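Local coordinates for increased recombination centers protein 6 (Saccharomyces cerevisiae, PDB 3UC9) that acts as a clathrin coat accessory factor related to small G proteins, and is involved in gross chromosomal rearrangements and telomere healing, at residues Asn138-Glu141 against Glu142-Gln145; Asp146-Asp149 against Glu150-Ile154. One frame throughout, in Å; residues are numbered along the deposited sequence.

Contact 1: Asn138-Glu141 against Glu142-Gln145; sequences NVNE and EVEQ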
# COMPACT_ATOMS: atom_id res chain seq x y z
N ASN A 138 6.14 8.07 -0.27
CA ASN A 138 6.88 9.14 0.34
C ASN A 138 6.29 10.52 0.07
O ASN A 138 6.10 10.90 -1.09
CB ASN A 138 8.32 9.16 -0.16
CG ASN A 138 9.09 10.35 0.37
OD1 ASN A 138 9.24 10.50 1.59
ND2 ASN A 138 9.53 11.23 -0.53
N VAL A 139 6.05 11.27 1.14
CA VAL A 139 5.50 12.62 1.04
C VAL A 139 6.56 13.71 1.27
O VAL A 139 6.26 14.89 1.11
CB VAL A 139 4.32 12.83 2.01
CG1 VAL A 139 3.22 11.83 1.73
CG2 VAL A 139 4.79 12.75 3.47
N ASN A 140 7.78 13.32 1.63
CA ASN A 140 8.91 14.26 1.76
C ASN A 140 9.36 14.77 0.39
O ASN A 140 9.97 14.04 -0.39
CB ASN A 140 10.09 13.62 2.51
CG ASN A 140 11.22 14.61 2.82
OD1 ASN A 140 11.33 15.67 2.19
ND2 ASN A 140 12.08 14.27 3.79
N GLU A 141 9.08 16.04 0.12
CA GLU A 141 9.28 16.61 -1.22
C GLU A 141 10.75 16.82 -1.60
O GLU A 141 11.05 17.11 -2.76
CB GLU A 141 8.48 17.92 -1.35
CG GLU A 141 6.99 17.73 -1.04
CD GLU A 141 6.10 18.85 -1.57
OE1 GLU A 141 6.63 19.91 -1.96
OE2 GLU A 141 4.86 18.66 -1.59
N GLU A 142 11.66 16.66 -0.64
CA GLU A 142 13.10 16.77 -0.90
C GLU A 142 13.71 15.50 -1.50
O GLU A 142 14.84 15.53 -1.99
CB GLU A 142 13.86 17.14 0.38
CG GLU A 142 15.23 17.80 0.14
CD GLU A 142 16.03 18.00 1.43
OE1 GLU A 142 15.46 18.51 2.42
OE2 GLU A 142 17.23 17.64 1.44
N VAL A 143 12.97 14.39 -1.45
CA VAL A 143 13.46 13.12 -2.00
C VAL A 143 13.25 13.12 -3.52
O VAL A 143 12.13 13.29 -4.00
CB VAL A 143 12.72 11.91 -1.39
CG1 VAL A 143 13.18 10.60 -2.03
CG2 VAL A 143 12.93 11.86 0.13
N GLU A 144 14.33 12.94 -4.26
CA GLU A 144 14.27 12.93 -5.72
C GLU A 144 14.00 11.52 -6.21
O GLU A 144 14.19 10.55 -5.48
CB GLU A 144 15.57 13.45 -6.33
CG GLU A 144 15.94 14.86 -5.90
CD GLU A 144 15.08 15.94 -6.54
OE1 GLU A 144 14.19 15.62 -7.35
OE2 GLU A 144 15.31 17.13 -6.22
N GLN A 145 13.59 11.40 -7.46
CA GLN A 145 13.25 10.10 -8.03
C GLN A 145 14.44 9.13 -8.04
O GLN A 145 14.25 7.93 -7.91
CB GLN A 145 12.67 10.25 -9.43
CG GLN A 145 12.08 8.96 -10.01
CD GLN A 145 10.95 8.40 -9.18
OE1 GLN A 145 10.11 9.13 -8.68
NE2 GLN A 145 10.93 7.08 -9.02
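Asn-138 and Val-143 meet at a slant, the amide nitrogen of one running into the branch point of the other: ND2 of Asn-138 lies 3.4 Å from CB of Val-143 and 3.5 Å from its CG2. The asparagine reaches this far because its CG stands anti to the backbone N (chi1 175°), which carries the amide up from the strand end toward the turn. There ND2 also donates to the backbone O of Asn-140 at 2.8 Å, from one face of that carbonyl, while N of Val-143 donates to the same O at 3.2 Å from the opposite face, 46° out of the plane. Two donors therefore grip one oxygen, and the second bond closes a type I beta turn from Asn-140 to Val-143. Side by side and pointing the same way, Asn-140 and Glu-142 form the outer part of the contact, their amide and carboxylate planes almost perpendicular. OD1 of Asn-140 takes the N-H of Glu-142 at 3.0 Å, a fairly straight bond (160° at the hydrogen), and touches its CB; ND2 of Asn-140 turns to Asp-111. Asn-138 is buried, and its amide is also bonded to Ile-112 N and Asn-167 OD1. Replacing Asn-138 with an alanine would probably leave the Asn-140 carbonyl with one donor fewer and those two outside partners without their mate. The bond from Glu-142 N to Asn-140 OD1 defines an Asx turn overlapping the beta turn, and the loop after strand 133-138, which opens with Asn-138, probably corresponds to the NKxD region of small G proteins.

Contact 2: Asp146-Asp149 against Glu150-Ile154; sequences DEID and ELNEI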
# COMPACT_ATOMS: atom_id res chain seq x y z
N ASP A 146 15.66 9.64 -8.20
CA ASP A 146 16.84 8.77 -8.18
C ASP A 146 16.97 8.00 -6.86
O ASP A 146 17.36 6.84 -6.85
CB ASP A 146 18.13 9.57 -8.44
CG ASP A 146 18.25 10.06 -9.88
OD1 ASP A 146 17.39 9.71 -10.72
OD2 ASP A 146 19.21 10.80 -10.18
N GLU A 147 16.61 8.65 -5.76
CA GLU A 147 16.66 8.02 -4.44
C GLU A 147 15.61 6.92 -4.32
O GLU A 147 15.90 5.83 -3.81
CB GLU A 147 16.47 9.08 -3.35
CG GLU A 147 16.69 8.57 -1.93
CD GLU A 147 16.74 9.70 -0.91
OE1 GLU A 147 17.18 10.82 -1.25
OE2 GLU A 147 16.36 9.46 0.26
N ILE A 148 14.40 7.21 -4.81
CA ILE A 148 13.32 6.23 -4.89
C ILE A 148 13.72 5.05 -5.79
O ILE A 148 13.53 3.89 -5.44
CB ILE A 148 12.04 6.88 -5.46
CG1 ILE A 148 11.48 7.96 -4.51
CG2 ILE A 148 10.98 5.83 -5.79
CD1 ILE A 148 11.22 7.48 -3.08
N ASP A 149 14.28 5.37 -6.96
CA ASP A 149 14.73 4.36 -7.92
C ASP A 149 15.71 3.36 -7.30
O ASP A 149 15.61 2.16 -7.56
CB ASP A 149 15.39 5.00 -9.14
CG ASP A 149 14.41 5.69 -10.08
OD1 ASP A 149 13.19 5.46 -10.02
OD2 ASP A 149 14.91 6.48 -10.92
N GLU A 150 16.63 3.86 -6.47
CA GLU A 150 17.62 3.00 -5.82
C GLU A 150 16.96 2.04 -4.83
O GLU A 150 17.31 0.87 -4.78
CB GLU A 150 18.69 3.84 -5.11
CG GLU A 150 19.72 4.46 -6.05
CD GLU A 150 20.95 4.99 -5.33
OE1 GLU A 150 21.32 4.43 -4.27
OE2 GLU A 150 21.56 5.96 -5.83
N LEU A 151 16.00 2.55 -4.06
CA LEU A 151 15.20 1.69 -3.17
C LEU A 151 14.42 0.62 -3.92
O LEU A 151 14.33 -0.52 -3.47
CB LEU A 151 14.24 2.53 -2.33
CG LEU A 151 14.96 3.35 -1.25
CD1 LEU A 151 14.04 4.42 -0.69
CD2 LEU A 151 15.47 2.43 -0.15
N ASN A 152 13.85 0.99 -5.06
CA ASN A 152 13.11 0.04 -5.89
C ASN A 152 14.01 -1.04 -6.51
O ASN A 152 13.62 -2.19 -6.62
CB ASN A 152 12.27 0.77 -6.94
CG ASN A 152 11.02 1.38 -6.36
OD1 ASN A 152 10.50 0.91 -5.34
ND2 ASN A 152 10.53 2.45 -6.98
N GLU A 153 15.22 -0.66 -6.90
CA GLU A 153 16.20 -1.62 -7.38
C GLU A 153 16.49 -2.69 -6.32
O GLU A 153 16.64 -3.87 -6.64
CB GLU A 153 17.50 -0.90 -7.78
CG GLU A 153 18.54 -1.78 -8.47
CD GLU A 153 18.09 -2.34 -9.81
OE1 GLU A 153 17.04 -1.93 -10.34
OE2 GLU A 153 18.82 -3.21 -10.34
N ILE A 154 16.54 -2.27 -5.06
CA ILE A 154 16.74 -3.21 -3.94
C ILE A 154 15.51 -4.10 -3.69
O ILE A 154 15.65 -5.32 -3.56
CB ILE A 154 17.10 -2.46 -2.63
CG1 ILE A 154 18.43 -1.71 -2.79
CG2 ILE A 154 17.19 -3.43 -1.45
CD1 ILE A 154 18.69 -0.71 -1.67
O HOH W 1 11.70 3.25 -9.50
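The flat amide of Asn-152 has Ile-148 against one face: the backbone O of Ile-148 sits over CG of Asn-152 at 3.7 Å, and CG2 of Ile-148 approaches ND2 of Asn-152 obliquely from that same face at 3.6 Å. The two side chains run side by side in the same direction. At its ends the amide is held by polar partners, OD1 by Phe-165 N and ND2 by a water at 2.9 Å. That water donates in turn to OD1 of Asp-149, 2.7 Å away, so it bridges the carboxylate and amide of residues three apart, i and i+3, on neighbouring turns of the helix; the same OD1 also takes a bond from Gln-145. All this rides on helix 145-155, the helical part of the beta-alpha-beta unit formed with strands 133-138 and 163-167. Regular i to i+4 bonds carry it, such as Asn-152 N to Ile-148 O at 2.9 Å. On the inner side, Ile-148 and Leu-151 pack on Phe-165 of strand 163-167 and on Ile-112 of helix 112-115. On the outer surface CG of Glu-150 lies 3.4 Å from O of Asp-146, while the carboxylate of Glu-147 forms a salt bridge with Arg-113.

In the fold
Read from the N terminus, the chain leaves strand 133-138, makes the turn of contact 1 at once, and enters helix 145-155, which carries contact 2. Both are local and consecutive: contact 1 closes just the short connection between strand and helix, contact 2 closes successive helical turns, and the two neither nest nor cross. Their centres are about 12 Å apart, yet they touch where CG1 of Val-143 packs on CD1 of Ile-148 at 3.8 Å. Glu-144, at the N-cap position, marks the handover. Residues from both reach helix 112-115 and strand 163-167, so the turn and the helix are tied to the same neighbours in the Rossmann-like fold.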